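Local coordinates for amidohydrolase 3 domain-containing protein (PDB 3GGM) that is of unknown function but probably forms the N-terminal piece of an enzyme that hydrolyses carbon-nitrogen bonds other than peptide bonds, at residues S24-A27 with L32-A35; K12-T15 with P21-S24. All coordinates share one frame; numbering follows the deposited sequence.

Contact 1 of 2, residues S24-A27 with L32-A35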
# COMPACT_ATOMS: atom_id res chain seq x y z
N SER A 24 13.42 0.10 -15.19
CA SER A 24 12.69 -1.10 -15.58
C SER A 24 13.24 -2.34 -14.91
O SER A 24 12.68 -3.43 -15.03
CB SER A 24 12.73 -1.30 -17.10
OG SER A 24 14.06 -1.49 -17.56
N ALA A 25 14.35 -2.19 -14.20
CA ALA A 25 14.97 -3.34 -13.55
C ALA A 25 15.66 -2.97 -12.25
O ALA A 25 16.21 -1.89 -12.11
CB ALA A 25 15.96 -3.97 -14.49
N ILE A 26 15.65 -3.90 -11.30
CA ILE A 26 16.29 -3.66 -10.02
C ILE A 26 17.03 -4.92 -9.60
O ILE A 26 16.59 -6.04 -9.91
CB ILE A 26 15.22 -3.29 -8.96
CG1 ILE A 26 15.88 -2.92 -7.64
CG2 ILE A 26 14.28 -4.46 -8.75
CD1 ILE A 26 14.89 -2.48 -6.59
N ALA A 27 18.16 -4.75 -8.92
CA ALA A 27 18.96 -5.88 -8.45
C ALA A 27 18.98 -5.84 -6.92
O ALA A 27 19.16 -4.78 -6.32
CB ALA A 27 20.39 -5.81 -9.00
N LEU A 32 18.96 -5.93 0.18
CA LEU A 32 19.17 -4.51 -0.10
C LEU A 32 19.35 -4.29 -1.60
O LEU A 32 19.93 -5.12 -2.30
CB LEU A 32 20.43 -4.03 0.63
CG LEU A 32 20.59 -4.38 2.12
CD1 LEU A 32 21.95 -3.88 2.61
CD2 LEU A 32 19.47 -3.76 2.93
N ILE A 33 18.86 -3.15 -2.09
CA ILE A 33 18.99 -2.84 -3.51
C ILE A 33 20.46 -2.56 -3.83
O ILE A 33 21.07 -1.68 -3.23
CB ILE A 33 18.16 -1.61 -3.90
CG1 ILE A 33 16.73 -1.77 -3.37
CG2 ILE A 33 18.14 -1.45 -5.41
CD1 ILE A 33 16.05 -3.06 -3.78
N THR A 34 21.00 -3.30 -4.80
CA THR A 34 22.40 -3.18 -5.21
C THR A 34 22.58 -2.34 -6.46
O THR A 34 23.66 -1.79 -6.69
CB THR A 34 22.99 -4.56 -5.55
OG1 THR A 34 22.49 -5.53 -4.64
CG2 THR A 34 24.51 -4.51 -5.46
N ALA A 35 21.54 -2.27 -7.28
CA ALA A 35 21.60 -1.50 -8.51
C ALA A 35 20.22 -1.39 -9.15
O ALA A 35 19.34 -2.21 -8.88
CB ALA A 35 22.57 -2.15 -9.50
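The beta hairpin of strands 22-29 and 32-37 is joined here at a classic beta bulge, where Thr34 and Ala35 both face Ala27. It lies in the small, mainly beta N-terminal part of an amidohydrolase-family protein. Ala27 and Ala35 form an antiparallel hydrogen-bonded pair, with Ala27 N donating to Ala35 O at 2.8 Å. The return bond comes from the extra residue of the bulge: Thr34 N reaches Ala27 O, also at 2.8 Å, with an angle of 165° at the hydrogen. Ala27 is thus held through both its N-H and its carbonyl, and at the bulge the two short strand segments run 115° apart rather than nearly antiparallel. Ala27 O also receives a CA-H...O contact from Ile33 CA at 3.4 Å.

The methyl groups of Ala27 and Ala35 lie on one face of the sheet, CB to CB 4.3 Å, and Leu41 and Pro4 of the same chain pack on Ala27. Ile26 and Ile33 meet away from this alanine pair, their side chains crossing at about a right angle. Ile26 carries CG1 opposite its backbone N (chi1 -175°), which extends that branch to Ile33, where it packs against CG2; the exact closeness of the two side chains is doubtful. Leu16 of a second subunit and Leu74 of a third also pack against Ile33, so Ile33 also takes part in packing between subunits. The hydroxyl of Thr34 is hydrogen-bonded to Thr29 OG1, at the end of strand 22-29, while Thr34 CB lies 3.9 Å from Ala27 O.

Contact 2 of 2, residues K12-T15 with P21-S24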
# COMPACT_ATOMS: atom_id res chain seq x y z
N LYS A 12 8.12 -1.69 -14.41
CA LYS A 12 8.03 -0.26 -14.15
C LYS A 12 8.29 -0.14 -12.66
O LYS A 12 7.51 -0.63 -11.86
CB LYS A 12 6.64 0.26 -14.49
CG LYS A 12 6.23 0.01 -15.93
CD LYS A 12 4.74 0.23 -16.12
CE LYS A 12 4.31 -0.05 -17.55
NZ LYS A 12 2.84 0.12 -17.73
N ILE A 13 9.41 0.49 -12.31
CA ILE A 13 9.79 0.63 -10.91
C ILE A 13 10.11 2.07 -10.52
O ILE A 13 11.05 2.68 -11.03
CB ILE A 13 11.01 -0.26 -10.62
CG1 ILE A 13 10.77 -1.66 -11.20
CG2 ILE A 13 11.25 -0.33 -9.12
CD1 ILE A 13 12.03 -2.50 -11.36
N THR A 14 9.32 2.61 -9.60
CA THR A 14 9.53 3.97 -9.13
C THR A 14 10.62 4.05 -8.08
O THR A 14 10.67 3.23 -7.15
CB THR A 14 8.24 4.54 -8.51
OG1 THR A 14 7.22 4.59 -9.52
CG2 THR A 14 8.48 5.97 -7.98
N THR A 15 11.51 5.03 -8.22
CA THR A 15 12.57 5.22 -7.25
C THR A 15 12.51 6.68 -6.81
O THR A 15 11.94 7.53 -7.50
CB THR A 15 13.97 4.92 -7.83
OG1 THR A 15 14.49 6.09 -8.46
CG2 THR A 15 13.90 3.77 -8.86
N PRO A 21 13.86 8.64 -11.62
CA PRO A 21 12.61 8.30 -10.93
C PRO A 21 11.89 7.05 -11.40
O PRO A 21 10.96 6.56 -10.73
CB PRO A 21 11.77 9.56 -11.12
CG PRO A 21 12.19 10.02 -12.48
CD PRO A 21 13.69 9.85 -12.44
N GLU A 22 12.29 6.53 -12.56
CA GLU A 22 11.65 5.33 -13.09
C GLU A 22 12.67 4.45 -13.81
O GLU A 22 13.39 4.91 -14.69
CB GLU A 22 10.54 5.71 -14.08
CG GLU A 22 9.48 6.65 -13.50
CD GLU A 22 8.47 5.93 -12.61
OE1 GLU A 22 7.75 5.04 -13.11
OE2 GLU A 22 8.39 6.25 -11.40
N VAL A 23 12.75 3.18 -13.40
CA VAL A 23 13.67 2.23 -14.03
C VAL A 23 12.85 1.00 -14.40
O VAL A 23 11.69 0.88 -13.97
CB VAL A 23 14.80 1.81 -13.07
CG1 VAL A 23 15.67 3.02 -12.72
CG2 VAL A 23 14.20 1.19 -11.80
N SER A 24 13.42 0.10 -15.19
CA SER A 24 12.69 -1.10 -15.58
C SER A 24 13.24 -2.34 -14.91
O SER A 24 12.68 -3.43 -15.03
CB SER A 24 12.73 -1.30 -17.10
OG SER A 24 14.06 -1.49 -17.56
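Strand 12-14 and the start of strand 22-29 pair antiparallel, and Ile13 and Val23 bond to each other in both directions. Ile13 N donates to Val23 O at 2.8 Å, and Val23 N returns to Ile13 O at 3.0 Å. Their side chains share a face of the sheet, where Val23 CG2 lies 3.7 Å from Ile13 CB. With Val23 CG1 anti to the carbonyl carbon (chi1 -64°), CG2 falls between the backbone N and the carbonyl carbon, and Thr15 CG2 meets this methyl from across the contact at 3.9 Å. Leu16 of a second subunit packs on Ile13 and Thr15.

The two strands form a beta hairpin, and towards its loop Thr15 N donates to Pro21 O at 3.0 Å from well above the carbonyl plane. Thr15 OG1 turns instead to the loop itself, bonding with Gln20 O and Asp17 N. Thr14 and Glu22, the non-hydrogen-bonded pair, project from the reverse face side by side. Glu22 bends at chi2 (-77°), folding its carboxylate back over the neighbouring strand, and Thr14 OG1 donates to the syn side of Glu22 OE2 at 2.8 Å, 16° out of the carboxylate plane. The other oxygen, OE1, makes a long, weak ion pair with Arg58.

How the contacts relate
Strand 22-29 serves both contacts: its beginning pairs with 12-15 in contact 2, and its continuation pairs with 32-35 in contact 1. Two successive hairpins of one mixed sheet therefore meet at Ser24, which belongs to both, and their contact centres lie about 10 Å apart. Ser24 also makes backbone bonds to Gly11 and Gly37, and with Ala25 it faces Gly37 in a further classic bulge. Ile13 CD1 bridges the two sites, packing 3.7 Å from Ala25 N and 3.9 Å from Ile26 N. Leu16 of the second subunit touches Ile33 of contact 1 as well as Ile13 and Thr15 of contact 2, so both hairpins contribute to that interface.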